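Local coordinates for glycosyltransferase-stabilizing protein Gtf2 (Streptococcus gordonii, PDB 5E9T) that stabilises its glycosyltransferase partner GtfA and, in complex with it, adds the first GlcNAc from UDP-GlcNAc to the serine-rich adhesin GspB, at residues L376-E381 with Q392-D397. Residues are numbered along the deposited sequence; the frame is centred on the assembly and turned at random.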
ATOM      1  N   LEU B 376     -27.062  12.174 -45.319  1.00 59.85           N
ATOM      2  CA  LEU B 376     -27.125  13.587 -44.972  1.00 62.47           C
ATOM      3  C   LEU B 376     -27.203  13.734 -43.461  1.00 68.08           C
ATOM      4  O   LEU B 376     -28.142  13.237 -42.827  1.00 72.91           O
ATOM      5  CB  LEU B 376     -28.314  14.292 -45.613  1.00 60.45           C
ATOM      6  CG  LEU B 376     -28.414  15.671 -44.960  1.00 64.19           C
ATOM      7  CD1 LEU B 376     -27.233  16.581 -45.353  1.00 72.42           C
ATOM      8  CD2 LEU B 376     -29.739  16.348 -45.265  1.00 57.13           C
ATOM      9  N   ILE B 377     -26.241  14.446 -42.895  1.00 66.69           N
ATOM     10  CA  ILE B 377     -26.123  14.619 -41.455  1.00 69.57           C
ATOM     11  C   ILE B 377     -26.715  15.960 -41.041  1.00 75.50           C
ATOM     12  O   ILE B 377     -26.444  16.990 -41.675  1.00 77.53           O
ATOM     13  CB  ILE B 377     -24.646  14.524 -41.032  1.00 64.98           C
ATOM     14  CG1 ILE B 377     -23.969  13.351 -41.744  1.00 63.36           C
ATOM     15  CG2 ILE B 377     -24.539  14.414 -39.517  1.00 64.09           C
ATOM     16  CD1 ILE B 377     -22.471  13.395 -41.663  1.00 58.62           C
ATOM     17  N   LEU B 378     -27.518  15.952 -39.967  1.00 79.41           N
ATOM     18  CA  LEU B 378     -27.978  17.165 -39.293  1.00 85.41           C
ATOM     19  C   LEU B 378     -27.964  16.938 -37.790  1.00 88.16           C
ATOM     20  O   LEU B 378     -28.100  15.807 -37.320  1.00 83.82           O
ATOM     21  CB  LEU B 378     -29.409  17.585 -39.660  1.00 86.14           C
ATOM     22  CG  LEU B 378     -29.923  17.367 -41.069  1.00 83.73           C
ATOM     23  CD1 LEU B 378     -31.423  17.672 -41.223  1.00 78.13           C
ATOM     24  CD2 LEU B 378     -29.110  18.236 -41.833  1.00 85.83           C
ATOM     25  N   GLY B 379     -27.881  18.031 -37.040  1.00 90.23           N
ATOM     26  CA  GLY B 379     -28.022  17.968 -35.595  1.00 90.84           C
ATOM     27  C   GLY B 379     -28.169  19.364 -35.035  1.00 95.21           C
ATOM     28  O   GLY B 379     -28.317  20.341 -35.775  1.00 97.83           O
ATOM     29  N   PHE B 380     -28.125  19.440 -33.706  1.00 96.26           N
ATOM     30  CA  PHE B 380     -28.174  20.684 -32.954  1.00 96.42           C
ATOM     31  C   PHE B 380     -26.754  21.069 -32.561  1.00 99.68           C
ATOM     32  O   PHE B 380     -25.808  20.364 -32.884  1.00 99.30           O
ATOM     33  CB  PHE B 380     -29.091  20.505 -31.750  1.00 95.31           C
ATOM     34  CG  PHE B 380     -30.429  19.940 -32.117  1.00 97.90           C
ATOM     35  CD1 PHE B 380     -30.943  18.830 -31.481  1.00100.89           C
ATOM     36  CD2 PHE B 380     -31.159  20.502 -33.134  1.00 99.68           C
ATOM     37  CE1 PHE B 380     -32.176  18.315 -31.855  1.00103.16           C
ATOM     38  CE2 PHE B 380     -32.379  19.993 -33.507  1.00101.02           C
ATOM     39  CZ  PHE B 380     -32.886  18.900 -32.867  1.00103.55           C
ATOM     40  N   GLU B 381     -26.590  22.197 -31.858  1.00103.70           N
ATOM     41  CA  GLU B 381     -25.226  22.670 -31.626  1.00104.64           C
ATOM     42  C   GLU B 381     -24.444  21.724 -30.728  1.00106.63           C
ATOM     43  O   GLU B 381     -23.219  21.621 -30.868  1.00111.80           O
ATOM     44  CB  GLU B 381     -25.197  24.081 -31.042  1.00102.06           C
ATOM     45  CG  GLU B 381     -23.768  24.576 -30.779  1.00100.77           C
ATOM     46  CD  GLU B 381     -23.076  25.098 -32.032  1.00 99.96           C
ATOM     47  OE1 GLU B 381     -23.704  25.868 -32.784  1.00 99.40           O
ATOM     48  OE2 GLU B 381     -21.908  24.729 -32.274  1.00101.26           O
ATOM     49  N   GLN B 392     -23.113  24.333 -42.122  1.00 89.35           N
ATOM     50  CA  GLN B 392     -23.756  25.340 -41.287  1.00 93.70           C
ATOM     51  C   GLN B 392     -25.265  25.353 -41.480  1.00102.15           C
ATOM     52  O   GLN B 392     -26.020  25.505 -40.513  1.00110.60           O
ATOM     53  CB  GLN B 392     -23.187  26.714 -41.617  1.00 95.86           C
ATOM     54  CG  GLN B 392     -23.593  27.805 -40.657  1.00 98.98           C
ATOM     55  CD  GLN B 392     -22.762  27.810 -39.408  1.00100.25           C
ATOM     56  OE1 GLN B 392     -22.973  27.013 -38.496  1.00102.96           O
ATOM     57  NE2 GLN B 392     -21.805  28.721 -39.351  1.00 97.03           N
ATOM     58  N   GLN B 393     -25.726  25.238 -42.728  1.00102.07           N
ATOM     59  CA  GLN B 393     -27.159  25.352 -42.999  1.00101.37           C
ATOM     60  C   GLN B 393     -27.924  24.248 -42.292  1.00100.28           C
ATOM     61  O   GLN B 393     -29.083  24.420 -41.884  1.00 99.34           O
ATOM     62  CB  GLN B 393     -27.394  25.277 -44.503  1.00102.08           C
ATOM     63  CG  GLN B 393     -26.417  26.135 -45.289  1.00109.57           C
ATOM     64  CD  GLN B 393     -25.341  25.316 -45.971  1.00115.06           C
ATOM     65  OE1 GLN B 393     -25.600  24.217 -46.435  1.00119.17           O
ATOM     66  NE2 GLN B 393     -24.129  25.854 -46.041  1.00112.14           N
ATOM     67  N   HIS B 394     -27.267  23.108 -42.138  1.00 97.90           N
ATOM     68  CA  HIS B 394     -27.829  21.896 -41.578  1.00 93.43           C
ATOM     69  C   HIS B 394     -27.814  21.873 -40.049  1.00 91.92           C
ATOM     70  O   HIS B 394     -28.702  21.256 -39.443  1.00 89.75           O
ATOM     71  CB  HIS B 394     -27.075  20.716 -42.205  1.00 91.55           C
ATOM     72  CG  HIS B 394     -27.379  20.541 -43.662  1.00 90.37           C
ATOM     73  ND1 HIS B 394     -27.109  21.508 -44.607  1.00 94.95           N
ATOM     74  CD2 HIS B 394     -28.003  19.538 -44.322  1.00 86.63           C
ATOM     75  CE1 HIS B 394     -27.517  21.082 -45.791  1.00 94.14           C
ATOM     76  NE2 HIS B 394     -28.066  19.889 -45.644  1.00 87.92           N
ATOM     77  N   ILE B 395     -26.859  22.561 -39.416  1.00 94.35           N
ATOM     78  CA  ILE B 395     -26.752  22.534 -37.961  1.00 97.00           C
ATOM     79  C   ILE B 395     -27.863  23.372 -37.337  1.00100.74           C
ATOM     80  O   ILE B 395     -28.384  24.317 -37.942  1.00 99.67           O
ATOM     81  CB  ILE B 395     -25.368  23.029 -37.499  1.00 95.94           C
ATOM     82  CG1 ILE B 395     -25.172  22.762 -36.004  1.00 98.22           C
ATOM     83  CG2 ILE B 395     -25.218  24.517 -37.749  1.00 95.37           C
ATOM     84  CD1 ILE B 395     -23.745  22.494 -35.610  1.00100.38           C
ATOM     85  N   PHE B 396     -28.218  23.034 -36.102  1.00105.20           N
ATOM     86  CA  PHE B 396     -29.278  23.715 -35.380  1.00112.64           C
ATOM     87  C   PHE B 396     -28.762  24.177 -34.031  1.00120.37           C
ATOM     88  O   PHE B 396     -27.684  23.779 -33.586  1.00120.66           O
ATOM     89  CB  PHE B 396     -30.474  22.800 -35.165  1.00115.62           C
ATOM     90  CG  PHE B 396     -31.023  22.252 -36.417  1.00114.57           C
ATOM     91  CD1 PHE B 396     -31.181  23.058 -37.525  1.00115.57           C
ATOM     92  CD2 PHE B 396     -31.288  20.906 -36.522  1.00112.91           C
ATOM     93  CE1 PHE B 396     -31.660  22.539 -38.701  1.00116.58           C
ATOM     94  CE2 PHE B 396     -31.737  20.385 -37.687  1.00114.59           C
ATOM     95  CZ  PHE B 396     -31.932  21.198 -38.782  1.00115.58           C
ATOM     96  N   ASP B 397     -29.541  25.037 -33.386  1.00128.24           N
ATOM     97  CA  ASP B 397     -29.268  25.378 -32.000  1.00130.64           C
ATOM     98  C   ASP B 397     -29.669  24.219 -31.095  1.00126.12           C
ATOM     99  O   ASP B 397     -30.279  23.245 -31.534  1.00124.75           O
ATOM    100  CB  ASP B 397     -30.029  26.633 -31.596  1.00133.34           C
ATOM    101  CG  ASP B 397     -29.459  27.866 -32.199  1.00135.73           C
ATOM    102  OD1 ASP B 397     -28.343  27.811 -32.746  1.00131.88           O
ATOM    103  OD2 ASP B 397     -30.151  28.896 -32.118  1.00140.10           O
TER
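F396 N donates to G379 O across the two segments, at 2.7 Å. The bond is weak, since its angle at the hydrogen is only 123°. The CA of I395 also lies near G379 O. 394-397 runs in nearly the same direction as 376-381, about 20° apart.

Two phenylalanines carry much of the apolar contact. The rings of F380 and F396 meet rim to rim, with centroids 5.6 Å apart and planes at 44°. F396 CE2 also reaches L378 CB, at 4.1 Å.

H394 points its CB toward the strand. L376 CD2 lies in the plane of its imidazole, at the edge, 3.8 Å from H394 CD2. The L376 and H394 side chains cross at about a right angle.

At the exposed end E381 OE2 makes a salt bridge to R387.

The contact joins strand 376-379 to the loop that follows it and leads to helix 405-409; the loop returns alongside the C-terminal end of the strand. Strand 376-379 pairs in parallel with 353-356. Helix 366-372 packs on I377. Helix 415-428 touches L376 and H394, and helix 405-409 meets L378 and F396.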